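Local coordinates for protein L-glyceraldehyde 3-phosphate reductase (Clostridium beijerinckii, PDB 6HG6) that reduces aldehydes such as furfural as an NADPH-binding aldo-keto reductase of the TIM-barrel fold, and probably belongs with the methylglyoxal and L-glyceraldehyde 3-phosphate reductases, at residues T87-E91 and L92-T96; R113-I116 and L117-D121; S168-N171 and G172-E176. All coordinates share one frame; numbering follows the deposited sequence.

Contact 1. Residues T87-E91 and L92-T96; sequences TYRDE and LLIST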
loop_
_atom_site.group_PDB
_atom_site.type_symbol
_atom_site.label_atom_id
_atom_site.label_comp_id
_atom_site.label_asym_id
_atom_site.label_seq_id
_atom_site.Cartn_x
_atom_site.Cartn_y
_atom_site.Cartn_z
ATOM N N THR A 87 -6.322 6.994 -20.427
ATOM C CA THR A 87 -5.762 8.255 -20.952
ATOM C C THR A 87 -4.520 8.659 -20.131
ATOM O O THR A 87 -3.561 9.294 -20.660
ATOM C CB THR A 87 -6.833 9.340 -20.795
ATOM O OG1 THR A 87 -7.971 8.884 -21.538
ATOM C CG2 THR A 87 -6.404 10.714 -21.248
ATOM N N TYR A 88 -4.558 8.388 -18.837
ATOM C CA TYR A 88 -3.540 8.816 -17.856
ATOM C C TYR A 88 -2.659 7.664 -17.431
ATOM O O TYR A 88 -1.985 7.785 -16.394
ATOM C CB TYR A 88 -4.256 9.407 -16.638
ATOM C CG TYR A 88 -5.124 10.578 -16.996
ATOM C CD1 TYR A 88 -4.580 11.819 -17.278
ATOM C CD2 TYR A 88 -6.509 10.461 -17.042
ATOM C CE1 TYR A 88 -5.381 12.907 -17.599
ATOM C CE2 TYR A 88 -7.323 11.539 -17.367
ATOM C CZ TYR A 88 -6.767 12.766 -17.651
ATOM O OH TYR A 88 -7.580 13.836 -17.956
ATOM N N ARG A 89 -2.663 6.556 -18.160
ATOM C CA ARG A 89 -1.966 5.350 -17.645
ATOM C C ARG A 89 -0.480 5.626 -17.393
ATOM O O ARG A 89 0.077 5.052 -16.416
ATOM C CB ARG A 89 -2.182 4.138 -18.551
ATOM C CG ARG A 89 -1.740 2.828 -17.929
ATOM C CD ARG A 89 -0.335 2.504 -18.323
ATOM N NE ARG A 89 0.098 1.290 -17.617
ATOM C CZ ARG A 89 0.574 1.242 -16.371
ATOM N NH1 ARG A 89 0.651 2.332 -15.628
ATOM N NH2 ARG A 89 0.957 0.091 -15.848
ATOM N N ASP A 90 0.151 6.478 -18.202
ATOM C CA ASP A 90 1.607 6.706 -18.022
ATOM C C ASP A 90 1.872 7.657 -16.838
ATOM O O ASP A 90 3.014 7.908 -16.528
ATOM C CB ASP A 90 2.220 7.144 -19.339
ATOM C CG ASP A 90 2.269 6.027 -20.360
ATOM O OD1 ASP A 90 2.049 4.868 -20.003
ATOM O OD2 ASP A 90 2.521 6.360 -21.544
ATOM N N GLU A 91 0.830 8.228 -16.260
ATOM C CA GLU A 91 0.925 9.033 -15.037
ATOM C C GLU A 91 0.583 8.177 -13.826
ATOM O O GLU A 91 0.580 8.758 -12.718
ATOM C CB GLU A 91 -0.013 10.220 -15.156
ATOM C CG GLU A 91 0.528 11.303 -16.048
ATOM C CD GLU A 91 -0.479 12.401 -16.303
ATOM O OE1 GLU A 91 -0.810 13.124 -15.360
ATOM O OE2 GLU A 91 -0.955 12.474 -17.456
ATOM N N LEU A 92 0.257 6.898 -13.996
ATOM C CA LEU A 92 -0.180 6.075 -12.846
ATOM C C LEU A 92 0.834 4.995 -12.549
ATOM O O LEU A 92 1.440 4.482 -13.463
ATOM C CB LEU A 92 -1.532 5.430 -13.135
ATOM C CG LEU A 92 -2.677 6.393 -13.384
ATOM C CD1 LEU A 92 -3.939 5.634 -13.735
ATOM C CD2 LEU A 92 -2.904 7.304 -12.198
ATOM N N LEU A 93 0.975 4.644 -11.290
ATOM C CA LEU A 93 1.680 3.416 -10.903
ATOM C C LEU A 93 0.615 2.445 -10.430
ATOM O O LEU A 93 -0.163 2.755 -9.473
ATOM C CB LEU A 93 2.687 3.583 -9.773
ATOM C CG LEU A 93 3.858 4.473 -10.044
ATOM C CD1 LEU A 93 4.777 4.461 -8.822
ATOM C CD2 LEU A 93 4.569 4.090 -11.323
ATOM N N ILE A 94 0.525 1.329 -11.123
ATOM C CA ILE A 94 -0.443 0.276 -10.809
ATOM C C ILE A 94 0.327 -0.942 -10.344
ATOM O O ILE A 94 1.277 -1.375 -11.017
ATOM C CB ILE A 94 -1.308 -0.015 -12.035
ATOM C CG1 ILE A 94 -2.002 1.255 -12.534
ATOM C CG2 ILE A 94 -2.270 -1.136 -11.684
ATOM C CD1 ILE A 94 -2.574 1.130 -13.927
ATOM N N SER A 95 -0.052 -1.480 -9.210
ATOM C CA SER A 95 0.587 -2.708 -8.710
ATOM C C SER A 95 -0.414 -3.866 -8.739
ATOM O O SER A 95 -1.645 -3.656 -8.674
ATOM C CB SER A 95 1.091 -2.535 -7.319
ATOM O OG SER A 95 -0.022 -2.255 -6.458
ATOM N N THR A 96 0.122 -5.071 -8.734
ATOM C CA THR A 96 -0.678 -6.235 -8.306
ATOM C C THR A 96 0.286 -7.207 -7.612
ATOM O O THR A 96 1.497 -6.902 -7.489
ATOM C CB THR A 96 -1.505 -6.860 -9.431
ATOM O OG1 THR A 96 -2.446 -7.697 -8.739
ATOM C CG2 THR A 96 -0.654 -7.628 -10.416
#

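Contact 2. Residues R113-I116 and L117-D121; sequences RKYI and LASLD. With EDO (1,2-ethanediol), chain J.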
loop_
_atom_site.group_PDB
_atom_site.type_symbol
_atom_site.label_atom_id
_atom_site.label_comp_id
_atom_site.label_asym_id
_atom_site.label_seq_id
_atom_site.Cartn_x
_atom_site.Cartn_y
_atom_site.Cartn_z
ATOM N N ARG A 113 6.518 -20.679 -8.877
ATOM C CA ARG A 113 6.615 -20.019 -10.193
ATOM C C ARG A 113 5.291 -20.236 -10.952
ATOM O O ARG A 113 4.777 -19.287 -11.527
ATOM C CB ARG A 113 7.810 -20.607 -10.955
ATOM C CG ARG A 113 7.961 -20.102 -12.381
ATOM C CD ARG A 113 9.167 -20.810 -12.953
ATOM N NE ARG A 113 9.461 -20.296 -14.264
ATOM C CZ ARG A 113 10.089 -19.153 -14.516
ATOM N NH1 ARG A 113 10.549 -18.420 -13.516
ATOM N NH2 ARG A 113 10.277 -18.793 -15.788
ATOM N N LYS A 114 4.722 -21.443 -10.911
ATOM C CA LYS A 114 3.437 -21.727 -11.601
ATOM C C LYS A 114 2.363 -20.731 -11.158
ATOM O O LYS A 114 1.776 -20.062 -11.998
ATOM C CB LYS A 114 3.030 -23.170 -11.337
ATOM C CG LYS A 114 1.565 -23.476 -11.571
ATOM C CD LYS A 114 1.145 -23.403 -13.003
ATOM C CE LYS A 114 -0.218 -24.073 -13.192
ATOM N NZ LYS A 114 -0.600 -24.196 -14.614
ATOM N N TYR A 115 2.135 -20.591 -9.852
ATOM C CA TYR A 115 1.071 -19.697 -9.354
ATOM C C TYR A 115 1.403 -18.253 -9.704
ATOM O O TYR A 115 0.539 -17.507 -10.172
ATOM C CB TYR A 115 0.881 -19.934 -7.859
ATOM C CG TYR A 115 0.070 -18.866 -7.189
ATOM C CD1 TYR A 115 -1.139 -18.441 -7.698
ATOM C CD2 TYR A 115 0.524 -18.293 -6.012
ATOM C CE1 TYR A 115 -1.875 -17.456 -7.050
ATOM C CE2 TYR A 115 -0.208 -17.328 -5.351
ATOM C CZ TYR A 115 -1.413 -16.906 -5.878
ATOM O OH TYR A 115 -2.099 -15.897 -5.244
ATOM N N ILE A 116 2.624 -17.831 -9.393
ATOM C CA ILE A 116 2.993 -16.405 -9.524
ATOM C C ILE A 116 2.802 -15.996 -10.979
ATOM O O ILE A 116 2.163 -14.985 -11.243
ATOM C CB ILE A 116 4.397 -16.146 -8.954
ATOM C CG1 ILE A 116 4.410 -16.313 -7.437
ATOM C CG2 ILE A 116 4.898 -14.810 -9.440
ATOM C CD1 ILE A 116 5.812 -16.247 -6.837
ATOM N N LEU A 117 3.344 -16.754 -11.935
ATOM C CA LEU A 117 3.258 -16.336 -13.338
ATOM C C LEU A 117 1.847 -16.527 -13.883
ATOM O O LEU A 117 1.435 -15.677 -14.659
ATOM C CB LEU A 117 4.337 -17.046 -14.150
ATOM C CG LEU A 117 5.777 -16.710 -13.739
ATOM C CD1 LEU A 117 6.733 -17.476 -14.634
ATOM C CD2 LEU A 117 5.999 -15.238 -13.877
ATOM N N ALA A 118 1.169 -17.621 -13.596
ATOM C CA ALA A 118 -0.234 -17.803 -14.043
ATOM C C ALA A 118 -1.095 -16.668 -13.490
ATOM O O ALA A 118 -1.925 -16.121 -14.217
ATOM C CB ALA A 118 -0.767 -19.162 -13.642
ATOM N N SER A 119 -0.893 -16.292 -12.241
ATOM C CA SER A 119 -1.671 -15.207 -11.608
ATOM C C SER A 119 -1.404 -13.880 -12.300
ATOM O O SER A 119 -2.338 -13.149 -12.591
ATOM C CB SER A 119 -1.345 -15.071 -10.158
ATOM O OG SER A 119 -2.219 -14.082 -9.634
ATOM N N LEU A 120 -0.152 -13.558 -12.591
ATOM C CA LEU A 120 0.149 -12.282 -13.267
ATOM C C LEU A 120 -0.582 -12.205 -14.598
ATOM O O LEU A 120 -1.089 -11.182 -14.904
ATOM C CB LEU A 120 1.646 -12.121 -13.465
ATOM C CG LEU A 120 2.064 -10.854 -14.194
ATOM C CD1 LEU A 120 1.629 -9.585 -13.511
ATOM C CD2 LEU A 120 3.567 -10.889 -14.398
ATOM N N ASP A 121 -0.602 -13.263 -15.382
ATOM C CA ASP A 121 -1.326 -13.241 -16.658
ATOM C C ASP A 121 -2.812 -12.959 -16.416
ATOM O O ASP A 121 -3.436 -12.189 -17.200
ATOM C CB ASP A 121 -1.113 -14.561 -17.389
ATOM C CG ASP A 121 0.238 -14.734 -18.043
ATOM O OD1 ASP A 121 0.987 -13.725 -18.073
ATOM O OD2 ASP A 121 0.544 -15.909 -18.507
HETATM C C1 EDO J . 3.198 -16.805 -18.513
HETATM O O1 EDO J . 2.808 -16.242 -19.759
HETATM C C2 EDO J . 4.618 -17.172 -18.454
HETATM O O2 EDO J . 4.894 -18.437 -19.044
#

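Contact 3. Residues S168-N171 and G172-E176; sequences SNYN and GETME. With NDP (NADPH dihydro-nicotinamide-adenine-dinucleotide phosphate), chain B.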
loop_
_atom_site.group_PDB
_atom_site.type_symbol
_atom_site.label_atom_id
_atom_site.label_comp_id
_atom_site.label_asym_id
_atom_site.label_seq_id
_atom_site.Cartn_x
_atom_site.Cartn_y
_atom_site.Cartn_z
ATOM N N SER A 168 6.072 -8.192 -0.215
ATOM C CA SER A 168 5.117 -7.733 0.813
ATOM C C SER A 168 5.127 -8.676 1.996
ATOM O O SER A 168 5.228 -9.888 1.816
ATOM C CB SER A 168 3.731 -7.557 0.208
ATOM O OG SER A 168 2.829 -7.029 1.148
ATOM N N ASN A 169 5.012 -8.110 3.203
ATOM C CA ASN A 169 4.910 -8.907 4.430
ATOM C C ASN A 169 6.219 -9.656 4.722
ATOM O O ASN A 169 6.181 -10.617 5.548
ATOM C CB ASN A 169 3.698 -9.838 4.359
ATOM C CG ASN A 169 2.408 -9.052 4.244
ATOM O OD1 ASN A 169 2.103 -8.243 5.131
ATOM N ND2 ASN A 169 1.633 -9.306 3.202
ATOM N N TYR A 170 7.350 -9.250 4.141
ATOM C CA TYR A 170 8.640 -9.894 4.459
ATOM C C TYR A 170 9.195 -9.323 5.760
ATOM O O TYR A 170 8.897 -8.168 6.104
ATOM C CB TYR A 170 9.631 -9.728 3.311
ATOM C CG TYR A 170 9.489 -10.790 2.258
ATOM C CD1 TYR A 170 8.293 -11.012 1.617
ATOM C CD2 TYR A 170 10.572 -11.571 1.909
ATOM C CE1 TYR A 170 8.199 -11.925 0.574
ATOM C CE2 TYR A 170 10.469 -12.561 0.953
ATOM C CZ TYR A 170 9.280 -12.749 0.276
ATOM O OH TYR A 170 9.241 -13.714 -0.710
ATOM N N ASN A 171 9.945 -10.151 6.496
ATOM C CA ASN A 171 10.737 -9.654 7.644
ATOM C C ASN A 171 12.097 -9.136 7.120
ATOM O O ASN A 171 12.394 -9.273 5.925
ATOM C CB ASN A 171 10.830 -10.680 8.777
ATOM C CG ASN A 171 11.465 -11.996 8.369
ATOM O OD1 ASN A 171 12.117 -12.082 7.335
ATOM N ND2 ASN A 171 11.349 -13.012 9.208
ATOM N N GLY A 172 12.918 -8.559 7.985
ATOM C CA GLY A 172 14.214 -7.982 7.588
ATOM C C GLY A 172 15.175 -9.029 7.069
ATOM O O GLY A 172 15.772 -8.805 6.013
ATOM N N GLU A 173 15.305 -10.161 7.754
ATOM C CA GLU A 173 16.269 -11.206 7.338
ATOM C C GLU A 173 15.910 -11.714 5.938
ATOM O O GLU A 173 16.798 -11.783 5.057
ATOM C CB GLU A 173 16.287 -12.322 8.369
ATOM C CG GLU A 173 17.214 -13.457 7.976
ATOM C CD GLU A 173 17.516 -14.438 9.099
ATOM O OE1 GLU A 173 18.034 -15.546 8.781
ATOM O OE2 GLU A 173 17.256 -14.080 10.289
ATOM N N THR A 174 14.643 -12.004 5.703
ATOM C CA THR A 174 14.210 -12.567 4.412
ATOM C C THR A 174 14.250 -11.490 3.318
ATOM O O THR A 174 14.561 -11.852 2.152
ATOM C CB THR A 174 12.872 -13.300 4.524
ATOM O OG1 THR A 174 12.881 -14.113 5.695
ATOM C CG2 THR A 174 12.654 -14.152 3.298
ATOM N N MET A 175 13.939 -10.244 3.647
ATOM C CA MET A 175 14.065 -9.131 2.688
ATOM C C MET A 175 15.513 -9.070 2.197
ATOM O O MET A 175 15.683 -8.776 0.994
ATOM C CB MET A 175 13.711 -7.770 3.286
ATOM C CG MET A 175 13.545 -6.697 2.244
ATOM S SD MET A 175 14.372 -5.146 2.710
ATOM C CE MET A 175 16.099 -5.532 2.427
ATOM N N GLU A 176 16.494 -9.189 3.100
ATOM C CA GLU A 176 17.939 -9.151 2.751
ATOM C C GLU A 176 18.248 -10.263 1.741
ATOM O O GLU A 176 18.957 -10.012 0.760
ATOM C CB GLU A 176 18.817 -9.312 3.980
ATOM C CG GLU A 176 18.891 -8.022 4.785
ATOM C CD GLU A 176 19.603 -8.117 6.129
ATOM O OE1 GLU A 176 19.672 -7.096 6.786
ATOM O OE2 GLU A 176 20.050 -9.220 6.529
HETATM P PA NDP B . -6.593 2.117 6.289
HETATM O O1A NDP B . -5.948 1.604 7.533
HETATM O O2A NDP B . -6.268 3.429 5.649
HETATM O O5B NDP B . -8.191 1.976 6.412
HETATM C C5B NDP B . -9.033 2.433 5.321
HETATM C C4B NDP B . -10.450 2.576 5.809
HETATM O O4B NDP B . -10.446 3.473 6.950
HETATM C C3B NDP B . -11.463 3.182 4.827
HETATM O O3B NDP B . -12.088 2.216 3.985
HETATM C C2B NDP B . -12.463 3.812 5.788
HETATM O O2B NDP B . -13.291 2.763 6.280
HETATM C C1B NDP B . -11.559 4.332 6.899
HETATM N N9A NDP B . -11.045 5.684 6.718
HETATM C C8A NDP B . -10.164 6.123 5.759
HETATM N N7A NDP B . -9.841 7.386 5.886
HETATM C C5A NDP B . -10.550 7.811 7.000
HETATM C C6A NDP B . -10.633 9.056 7.655
HETATM N N6A NDP B . -9.968 10.140 7.262
HETATM N N1A NDP B . -11.430 9.139 8.752
HETATM C C2A NDP B . -12.094 8.042 9.142
HETATM N N3A NDP B . -12.087 6.821 8.610
HETATM C C4A NDP B . -11.286 6.767 7.530
HETATM O O3 NDP B . -6.262 1.062 5.108
HETATM P PN NDP B . -6.732 -0.424 4.742
HETATM O O1N NDP B . -8.015 -0.306 3.990
HETATM O O2N NDP B . -6.640 -1.335 5.923
HETATM O O5D NDP B . -5.560 -0.835 3.712
HETATM C C5D NDP B . -5.189 0.131 2.694
HETATM C C4D NDP B . -4.592 -0.599 1.514
HETATM O O4D NDP B . -3.413 -1.306 1.941
HETATM C C3D NDP B . -5.444 -1.700 0.888
HETATM O O3D NDP B . -6.449 -1.141 0.054
HETATM C C2D NDP B . -4.360 -2.479 0.134
HETATM O O2D NDP B . -4.039 -1.826 -1.067
HETATM C C1D NDP B . -3.186 -2.432 1.108
HETATM N N1N NDP B . -3.100 -3.651 1.950
HETATM C C2N NDP B . -2.069 -4.538 1.760
HETATM C C3N NDP B . -2.072 -5.797 2.296
HETATM C C7N NDP B . -0.904 -6.710 2.031
HETATM O O7N NDP B . 0.001 -6.375 1.243
HETATM N N7N NDP B . -0.908 -7.887 2.654
HETATM C C4N NDP B . -3.261 -6.190 3.130
HETATM C C5N NDP B . -4.207 -5.095 3.435
HETATM C C6N NDP B . -4.055 -3.895 2.920
HETATM P P2B NDP B . -14.817 3.140 6.656
HETATM O O1X NDP B . -15.357 4.308 5.855
HETATM O O2X NDP B . -15.590 1.860 6.379
HETATM O O3X NDP B . -14.710 3.453 8.141
HETATM O O HOH W 1 13.005 -15.334 8.697
#

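Contact 1. Residues T87-E91 and L92-T96
L92 tucks its side chain back against the turn that delivers it, and R89 reaches forward from that turn to I94. The CB of R89 leads away from the strand, but the chain turns back further out: CG lies anti to the backbone N (chi1 -168°) and a sharp bend follows at chi2 (-94°), which carries the guanidinium forward alongside the strand. There R89 CZ comes within 4.0 Å of I94 CD1, and R89 NH1 is 3.8 Å from the same methyl. The methyl sits over one face of the guanidinium, off-centre toward the rim, while L92 O lies at the edge of the group, near its plane, 3.2 Å from R89 NH1. The charge has its main partner outside the turn: R89 NH1 makes a salt bridge to D133, which also accepts from the I94 backbone N, and R89 NH2 bonds to Y131 O.

This is the link from helix 72-85, through a 3-10 turn, into strand 93-98 of the TIM barrel. L92 N donates to R89 O at 3.0 Å; the donor stands well above the carbonyl plane and off its lone pairs, in this tight turn. One step earlier, E91 N bonds to Y88 O at 2.9 Å. The carbonyl of Y88 is also met by leucine carbon, with L92 CG 3.4 Å from Y88 O. L92 CD2 spreads instead toward the carbonyl of E91, at 3.8 Å from E91 O, and F53 of helix 42-54 packs on the buried leucine from outside the turn.

Contact 2. Residues R113-I116 and L117-D121
R113 runs fully extended, CG anti to the backbone N (chi1 175°) and the chain straight on to NE, whereas L117, one turn later, sends CG anti to its own carbonyl carbon (chi1 -63°). These settings bring the two side chains together on the same side of the helix. L117 CD1 touches R113 CG at 3.7 Å and stands over the centre of the guanidinium face, 3.8 Å from R113 CZ. The methyl therefore packs against the flat of the cation, leaving the N-H groups, which lie in the plane, to point elsewhere: R113 NH1 bonds to T155 of helix 146-158.

Behind the side chains runs ordinary alpha-helical bonding. L117 N donates to R113 O at 2.9 Å, nearly straight, and A118 N, S119 N and L120 N follow in step to the carbonyls of K114, Y115 and I116. A118 CB lies 3.2 Å from K114 O. On the barrel-facing side, the Y115 ring passes S119 obliquely, with Y115 CE1 4.0 Å from S119 CB, and I116 packs on F135 and H137 of strand 132-137.

Helix 113-127 is the connecting helix of the beta-alpha-beta unit formed with strands 93-98 and 132-137, and its first turns thus carry two kinds of chemistry. Toward helix 146-158, a leucine methyl packs on an arginine whose polar edge is bonded to a threonine; toward the barrel, N64 ND2 bonds to both S119 OG and Y115 OH, and G99 N also bonds to Y115 OH, so the two hydroxyls are satisfied against the barrel.

Contact 3. Residues S168-N171 and G172-E176
N171 and T174 form the tight part of this turn, with N171 OD1 gripped twice. T174 OG1 donates to N171 OD1 at 2.7 Å, in the carbonyl plane and on a lone pair; T174 N reaches the same oxygen at 3.0 Å, tilted 25° from that plane. A chi1 of 59° at N171, with CG between the backbone N and the carbonyl carbon, holds the amide over the helix start. The backbone adds M175 N to N171 O at 2.9 Å. T174's other branch, CG2, packs against the Y170 ring, 3.6 Å from Y170 CE2, the two side chains crossing at about a right angle; Y170 OH bonds to H137.

The other side of the amide is looser. A water accepts from N171 ND2 at 2.9 Å and donates to T174 OG1 at 3.2 Å, bridging the two side chains, and the exposed E173 leads its carboxylate away from N171.

Upstream, S168 and N169 belong to the NADPH pocket, S168 OG lying 2.9 Å from the nicotinamide oxygen O7N. A side-chain oxygen taking the backbone N-H of the third residue of helix 172-184 makes N171 a classic N-cap, here where a TIM-barrel strand that reaches the cofactor passes into its following helix.

Overall arrangement
The three contacts come in series along the chain, all in one TIM-barrel domain, whose eight parallel strands close into a barrel. Contact 1 leads into strand 93-98, contact 2 lies on helix 113-127, which follows that strand, and contact 3 links the end of strand 162-168 to helix 172-184. Centres are about 21 Å apart for contacts 1 and 2 and for contacts 2 and 3, and about 26 Å for 1 and 3; none touches another. Strand 132-137 lies between strands 93-98 and 162-168 and is met by all three contacts. Contact 3 alone includes residues of the NADPH pocket, beside the nicotinamide, whereas contact 1 leads into the strand wall and contact 2 lies on the helix that packs outside it.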